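Local coordinates for protein xylosidase (Xanthomonas axonopodis pv. citri, PDB 6XN2) that probably hydrolyses xylo-oligosaccharides as a family 43 glycoside hydrolase, binding xylose units in a pocket at the centre of its beta-propeller, at residues S52-S65 and M117-L131. Numbering follows the deposited sequence.
Sequences SAHVFDGALYIYPS and MWAPDAAQRNGKTYL. With XYP (beta-D-xylopyranose), chain E.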
loop_
_atom_site.group_PDB
_atom_site.type_symbol
_atom_site.label_atom_id
_atom_site.label_comp_id
_atom_site.label_asym_id
_atom_site.label_seq_id
_atom_site.Cartn_x
_atom_site.Cartn_y
_atom_site.Cartn_z
ATOM N N SER A 52 -4.851 -0.475 4.259
ATOM C CA SER A 52 -4.458 0.893 4.470
ATOM C C SER A 52 -5.187 1.366 5.710
ATOM O O SER A 52 -6.340 1.599 5.673
ATOM C CB SER A 52 -4.812 1.738 3.269
ATOM O OG SER A 52 -3.899 1.582 2.232
ATOM N N ALA A 53 -4.453 1.505 6.800
ATOM C CA ALA A 53 -5.075 1.859 8.087
ATOM C C ALA A 53 -4.977 3.349 8.365
ATOM O O ALA A 53 -3.931 3.920 8.168
ATOM C CB ALA A 53 -4.443 1.077 9.189
ATOM N N HIS A 54 -6.083 3.914 8.828
ATOM C CA HIS A 54 -6.116 5.348 9.186
ATOM C C HIS A 54 -6.926 5.537 10.465
ATOM O O HIS A 54 -7.797 4.763 10.711
ATOM C CB HIS A 54 -6.778 6.140 8.066
ATOM C CG HIS A 54 -5.973 6.212 6.824
ATOM N ND1 HIS A 54 -5.183 7.266 6.541
ATOM C CD2 HIS A 54 -5.851 5.371 5.793
ATOM C CE1 HIS A 54 -4.598 7.070 5.398
ATOM N NE2 HIS A 54 -4.978 5.924 4.930
ATOM N N VAL A 55 -6.588 6.560 11.228
ATOM C CA VAL A 55 -7.396 6.924 12.413
ATOM C C VAL A 55 -8.227 8.126 11.986
ATOM O O VAL A 55 -7.665 9.186 11.828
ATOM C CB VAL A 55 -6.553 7.259 13.644
ATOM C CG1 VAL A 55 -7.421 7.887 14.707
ATOM C CG2 VAL A 55 -5.857 6.035 14.190
ATOM N N PHE A 56 -9.503 7.886 11.748
ATOM C CA PHE A 56 -10.451 8.938 11.345
ATOM C C PHE A 56 -11.542 8.991 12.402
ATOM O O PHE A 56 -12.022 7.975 12.811
ATOM C CB PHE A 56 -11.114 8.582 10.022
ATOM C CG PHE A 56 -10.201 8.603 8.832
ATOM C CD1 PHE A 56 -9.118 9.452 8.783
ATOM C CD2 PHE A 56 -10.426 7.777 7.757
ATOM C CE1 PHE A 56 -8.280 9.469 7.686
ATOM C CE2 PHE A 56 -9.588 7.803 6.664
ATOM C CZ PHE A 56 -8.527 8.656 6.625
ATOM N N ASP A 57 -11.843 10.195 12.846
ATOM C CA ASP A 57 -12.912 10.401 13.794
ATOM C C ASP A 57 -12.813 9.515 15.049
ATOM O O ASP A 57 -13.767 8.929 15.468
ATOM C CB ASP A 57 -14.261 10.262 13.081
ATOM C CG ASP A 57 -14.392 11.208 11.912
ATOM O OD1 ASP A 57 -14.091 12.388 12.113
ATOM O OD2 ASP A 57 -14.759 10.803 10.810
ATOM N N GLY A 58 -11.625 9.436 15.611
ATOM C CA GLY A 58 -11.409 8.666 16.804
ATOM C C GLY A 58 -11.367 7.159 16.730
ATOM O O GLY A 58 -11.129 6.520 17.721
ATOM N N ALA A 59 -11.629 6.596 15.577
ATOM C CA ALA A 59 -11.581 5.144 15.398
ATOM C C ALA A 59 -10.630 4.756 14.273
ATOM O O ALA A 59 -10.289 5.581 13.421
ATOM C CB ALA A 59 -12.977 4.595 15.129
ATOM N N LEU A 60 -10.190 3.504 14.283
ATOM C CA LEU A 60 -9.285 3.010 13.256
ATOM C C LEU A 60 -10.086 2.414 12.112
ATOM O O LEU A 60 -10.819 1.442 12.302
ATOM C CB LEU A 60 -8.324 1.969 13.825
ATOM C CG LEU A 60 -7.329 1.378 12.815
ATOM C CD1 LEU A 60 -5.995 2.088 12.914
ATOM C CD2 LEU A 60 -7.187 -0.113 13.028
ATOM N N TYR A 61 -9.963 3.027 10.937
ATOM C CA TYR A 61 -10.602 2.527 9.724
ATOM C C TYR A 61 -9.569 1.857 8.826
ATOM O O TYR A 61 -8.462 2.360 8.666
ATOM C CB TYR A 61 -11.301 3.665 8.973
ATOM C CG TYR A 61 -12.542 4.149 9.668
ATOM C CD1 TYR A 61 -12.473 5.109 10.671
ATOM C CD2 TYR A 61 -13.790 3.639 9.334
ATOM C CE1 TYR A 61 -13.617 5.547 11.316
ATOM C CE2 TYR A 61 -14.938 4.079 9.976
ATOM C CZ TYR A 61 -14.846 5.026 10.963
ATOM O OH TYR A 61 -15.997 5.450 11.602
ATOM N N ILE A 62 -9.926 0.714 8.256
ATOM C CA ILE A 62 -9.024 0.021 7.345
ATOM C C ILE A 62 -9.653 -0.057 5.962
ATOM O O ILE A 62 -10.832 -0.406 5.819
ATOM C CB ILE A 62 -8.691 -1.393 7.847
ATOM C CG1 ILE A 62 -8.251 -1.346 9.311
ATOM C CG2 ILE A 62 -7.627 -2.032 6.967
ATOM C CD1 ILE A 62 -8.150 -2.717 9.951
ATOM N N TYR A 63 -8.866 0.291 4.948
ATOM C CA TYR A 63 -9.319 0.254 3.565
ATOM C C TYR A 63 -8.468 -0.760 2.813
ATOM O O TYR A 63 -7.380 -0.438 2.330
ATOM C CB TYR A 63 -9.234 1.649 2.925
ATOM C CG TYR A 63 -10.050 2.679 3.681
ATOM C CD1 TYR A 63 -9.532 3.320 4.804
ATOM C CD2 TYR A 63 -11.347 2.990 3.296
ATOM C CE1 TYR A 63 -10.291 4.251 5.519
ATOM C CE2 TYR A 63 -12.108 3.921 4.002
ATOM C CZ TYR A 63 -11.578 4.544 5.113
ATOM O OH TYR A 63 -12.334 5.469 5.821
ATOM N N PRO A 64 -8.942 -2.008 2.753
ATOM C CA PRO A 64 -8.215 -3.075 2.063
ATOM C C PRO A 64 -8.811 -3.384 0.688
ATOM O O PRO A 64 -9.888 -2.869 0.363
ATOM C CB PRO A 64 -8.384 -4.258 3.014
ATOM C CG PRO A 64 -9.781 -4.044 3.577
ATOM C CD PRO A 64 -10.056 -2.543 3.561
ATOM N N SER A 65 -8.107 -4.185 -0.111
ATOM C CA SER A 65 -8.697 -4.791 -1.302
ATOM C C SER A 65 -9.582 -5.955 -0.885
ATOM O O SER A 65 -9.484 -6.436 0.243
ATOM C CB SER A 65 -7.622 -5.287 -2.265
ATOM O OG SER A 65 -6.792 -4.221 -2.669
ATOM N N MET A 117 -9.987 -3.767 -9.302
ATOM C CA MET A 117 -9.983 -2.766 -8.250
ATOM C C MET A 117 -8.944 -3.167 -7.211
ATOM O O MET A 117 -9.218 -3.985 -6.329
ATOM C CB MET A 117 -11.372 -2.651 -7.636
ATOM C CG MET A 117 -12.449 -2.284 -8.654
ATOM S SD MET A 117 -12.519 -0.493 -8.884
ATOM C CE MET A 117 -13.705 -0.038 -7.622
ATOM N N TRP A 118 -7.739 -2.634 -7.355
ATOM C CA TRP A 118 -6.600 -2.986 -6.527
ATOM C C TRP A 118 -6.371 -2.131 -5.286
ATOM O O TRP A 118 -7.183 -1.349 -4.955
ATOM C CB TRP A 118 -5.360 -3.111 -7.406
ATOM C CG TRP A 118 -5.376 -4.342 -8.295
ATOM C CD1 TRP A 118 -6.388 -5.181 -8.485
ATOM C CD2 TRP A 118 -4.298 -4.845 -9.078
ATOM N NE1 TRP A 118 -6.031 -6.182 -9.332
ATOM C CE2 TRP A 118 -4.745 -5.999 -9.706
ATOM C CE3 TRP A 118 -2.992 -4.440 -9.291
ATOM C CZ2 TRP A 118 -3.941 -6.743 -10.529
ATOM C CZ3 TRP A 118 -2.210 -5.173 -10.109
ATOM C CH2 TRP A 118 -2.677 -6.304 -10.719
ATOM N N ALA A 119 -5.253 -2.331 -4.616
ATOM C CA ALA A 119 -4.890 -1.660 -3.383
ATOM C C ALA A 119 -5.272 -0.196 -3.201
ATOM O O ALA A 119 -4.652 0.632 -3.726
ATOM C CB ALA A 119 -3.421 -1.823 -3.152
ATOM N N PRO A 120 -6.245 0.087 -2.346
ATOM C CA PRO A 120 -6.683 1.460 -2.178
ATOM C C PRO A 120 -6.188 2.166 -0.941
ATOM O O PRO A 120 -5.507 1.605 -0.148
ATOM C CB PRO A 120 -8.174 1.282 -2.026
ATOM C CG PRO A 120 -8.276 0.050 -1.241
ATOM C CD PRO A 120 -7.150 -0.832 -1.667
ATOM N N ASP A 121 -6.565 3.422 -0.809
ATOM C CA ASP A 121 -6.228 4.180 0.389
ATOM C C ASP A 121 -7.291 5.244 0.600
ATOM O O ASP A 121 -8.169 5.433 -0.243
ATOM C CB ASP A 121 -4.834 4.815 0.280
ATOM C CG ASP A 121 -4.267 5.217 1.639
ATOM O OD1 ASP A 121 -4.888 4.870 2.668
ATOM O OD2 ASP A 121 -3.207 5.876 1.680
ATOM N N ALA A 122 -7.224 5.939 1.725
ATOM C CA ALA A 122 -8.222 6.950 2.019
ATOM C C ALA A 122 -7.582 8.185 2.622
ATOM O O ALA A 122 -6.461 8.130 3.131
ATOM C CB ALA A 122 -9.284 6.388 2.952
ATOM N N ALA A 123 -8.304 9.297 2.542
ATOM C CA ALA A 123 -7.886 10.552 3.144
ATOM C C ALA A 123 -9.109 11.352 3.560
ATOM O O ALA A 123 -10.212 11.124 3.057
ATOM C CB ALA A 123 -7.026 11.362 2.175
ATOM N N GLN A 124 -8.916 12.289 4.482
ATOM C CA GLN A 124 -9.992 13.184 4.880
ATOM C C GLN A 124 -9.571 14.638 4.753
ATOM O O GLN A 124 -8.419 14.995 5.005
ATOM C CB GLN A 124 -10.442 12.901 6.314
ATOM C CG GLN A 124 -11.144 11.562 6.503
ATOM C CD GLN A 124 -11.856 11.468 7.837
ATOM O OE1 GLN A 124 -11.349 11.931 8.860
ATOM N NE2 GLN A 124 -13.045 10.879 7.834
ATOM N N ARG A 125 -10.537 15.460 4.394
ATOM C CA ARG A 125 -10.389 16.885 4.293
ATOM C C ARG A 125 -11.760 17.499 4.171
ATOM O O ARG A 125 -12.609 16.962 3.561
ATOM C CB ARG A 125 -9.523 17.344 3.134
ATOM C CG ARG A 125 -8.792 18.647 3.387
ATOM C CD ARG A 125 -8.097 19.139 2.149
ATOM N NE ARG A 125 -7.153 20.200 2.388
ATOM C CZ ARG A 125 -7.461 21.489 2.397
ATOM N NH1 ARG A 125 -6.525 22.383 2.604
ATOM N NH2 ARG A 125 -8.698 21.892 2.200
ATOM N N ASN A 126 -11.931 18.626 4.817
ATOM C CA ASN A 126 -13.160 19.393 4.788
ATOM C C ASN A 126 -14.393 18.596 5.122
ATOM O O ASN A 126 -15.407 18.823 4.574
ATOM C CB ASN A 126 -13.317 20.079 3.436
ATOM C CG ASN A 126 -12.119 20.898 3.048
ATOM O OD1 ASN A 126 -11.369 20.546 2.172
ATOM N ND2 ASN A 126 -11.963 22.011 3.693
ATOM N N GLY A 127 -14.286 17.657 6.044
ATOM C CA GLY A 127 -15.417 16.834 6.445
ATOM C C GLY A 127 -15.755 15.718 5.473
ATOM O O GLY A 127 -16.671 14.929 5.710
ATOM N N LYS A 128 -15.008 15.652 4.377
ATOM C CA LYS A 128 -15.206 14.623 3.367
ATOM C C LYS A 128 -14.181 13.523 3.562
ATOM O O LYS A 128 -13.113 13.762 4.111
ATOM C CB LYS A 128 -15.072 15.203 1.959
ATOM C CG LYS A 128 -15.981 16.406 1.686
ATOM C CD LYS A 128 -17.416 15.971 1.504
ATOM C CE LYS A 128 -18.333 17.178 1.386
ATOM N NZ LYS A 128 -19.752 16.782 1.096
ATOM N N THR A 129 -14.475 12.341 3.077
ATOM C CA THR A 129 -13.546 11.238 3.062
ATOM C C THR A 129 -13.380 10.861 1.607
ATOM O O THR A 129 -14.322 10.762 0.891
ATOM C CB THR A 129 -14.026 10.011 3.848
ATOM O OG1 THR A 129 -14.317 10.375 5.176
ATOM C CG2 THR A 129 -12.975 8.939 3.867
ATOM N N TYR A 130 -12.151 10.680 1.188
ATOM C CA TYR A 130 -11.860 10.331 -0.170
ATOM C C TYR A 130 -11.268 8.951 -0.261
ATOM O O TYR A 130 -10.411 8.656 0.456
ATOM C CB TYR A 130 -10.908 11.345 -0.781
ATOM C CG TYR A 130 -11.434 12.745 -0.738
ATOM C CD1 TYR A 130 -11.236 13.530 0.343
ATOM C CD2 TYR A 130 -12.140 13.259 -1.763
ATOM C CE1 TYR A 130 -11.727 14.808 0.398
ATOM C CE2 TYR A 130 -12.636 14.533 -1.716
ATOM C CZ TYR A 130 -12.425 15.295 -0.632
ATOM O OH TYR A 130 -12.904 16.538 -0.568
ATOM N N LEU A 131 -11.768 8.125 -1.164
ATOM C CA LEU A 131 -11.253 6.793 -1.373
ATOM C C LEU A 131 -10.456 6.762 -2.654
ATOM O O LEU A 131 -10.988 6.940 -3.675
ATOM C CB LEU A 131 -12.372 5.759 -1.402
ATOM C CG LEU A 131 -12.005 4.284 -1.517
ATOM C CD1 LEU A 131 -11.133 3.857 -0.384
ATOM C CD2 LEU A 131 -13.220 3.412 -1.532
HETATM O O1 XYP E . 0.536 -6.707 -7.307
HETATM C C1 XYP E . -0.373 -6.614 -6.235
HETATM C C2 XYP E . -0.806 -5.169 -6.103
HETATM C C3 XYP E . -2.050 -5.013 -5.288
HETATM C C4 XYP E . -3.109 -5.992 -5.748
HETATM C C5 XYP E . -2.548 -7.383 -5.703
HETATM O O2 XYP E . 0.186 -4.354 -5.495
HETATM O O3 XYP E . -2.420 -3.694 -5.564
HETATM O O4 XYP E . -4.203 -5.949 -4.889
HETATM O O5 XYP E . -1.430 -7.488 -6.537
#
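Ser65 OG sits against the Trp118 carbonyl carbon and Ala119 N at the sugar-binding end of the contact, 3.1 Å from Ala119 N at an angle too poor for a bond; that hydroxyl pairs instead with Asp50, another pocket residue. Trp118 lays one ring face against xylose C4, and Ala119 N donates to the sugar's O3 (3.3 Å). Pro120 meets the other hairpin with its ring and with its carbonyl: CG rests near the carbonyl oxygens of Tyr63 and Pro64, and its O accepts the Ser52 hydroxyl (OG to O 2.9 Å) in the carbonyl plane. With CG anti to the backbone N (chi1 -161°), the buried Asp121 carries OD1 to the edge of the partly exposed His54 imidazole, a very short bond to NE2 (2.5 Å, 154°) whose exact length calls for caution. OD2 binds Val173 N, and His54 ND1 a glycerol, probably from the crystallisation liquor. Ala122 places CB over the centre of the Tyr63 ring, 3.5 Å from the centroid, and also at the edge of Phe56, whereas its O sits above a face of His54. Further out, Gln124 stacks on Phe56: CG is centred over the ring and the amide plane is tilted 19° from it. Its NE2 bonds Thr129 OG1 (3.0 Å) in the amide plane, which probably sets the amide's rotation; the weak bond to Asp57 OD2 (3.4 Å) adds little. Leu131 CD1 completes the packing at Tyr63 CD2. Strands 52-56 and 121-125 run nearly parallel, axes 7.0 Å apart, without backbone-to-backbone bonds; the two propeller blades meet through side chains and the Ser52-Pro120 bond. The chemistry is graded, from sugar-binding groups through a His-carboxylate hydrogen bond to aromatic packing outward.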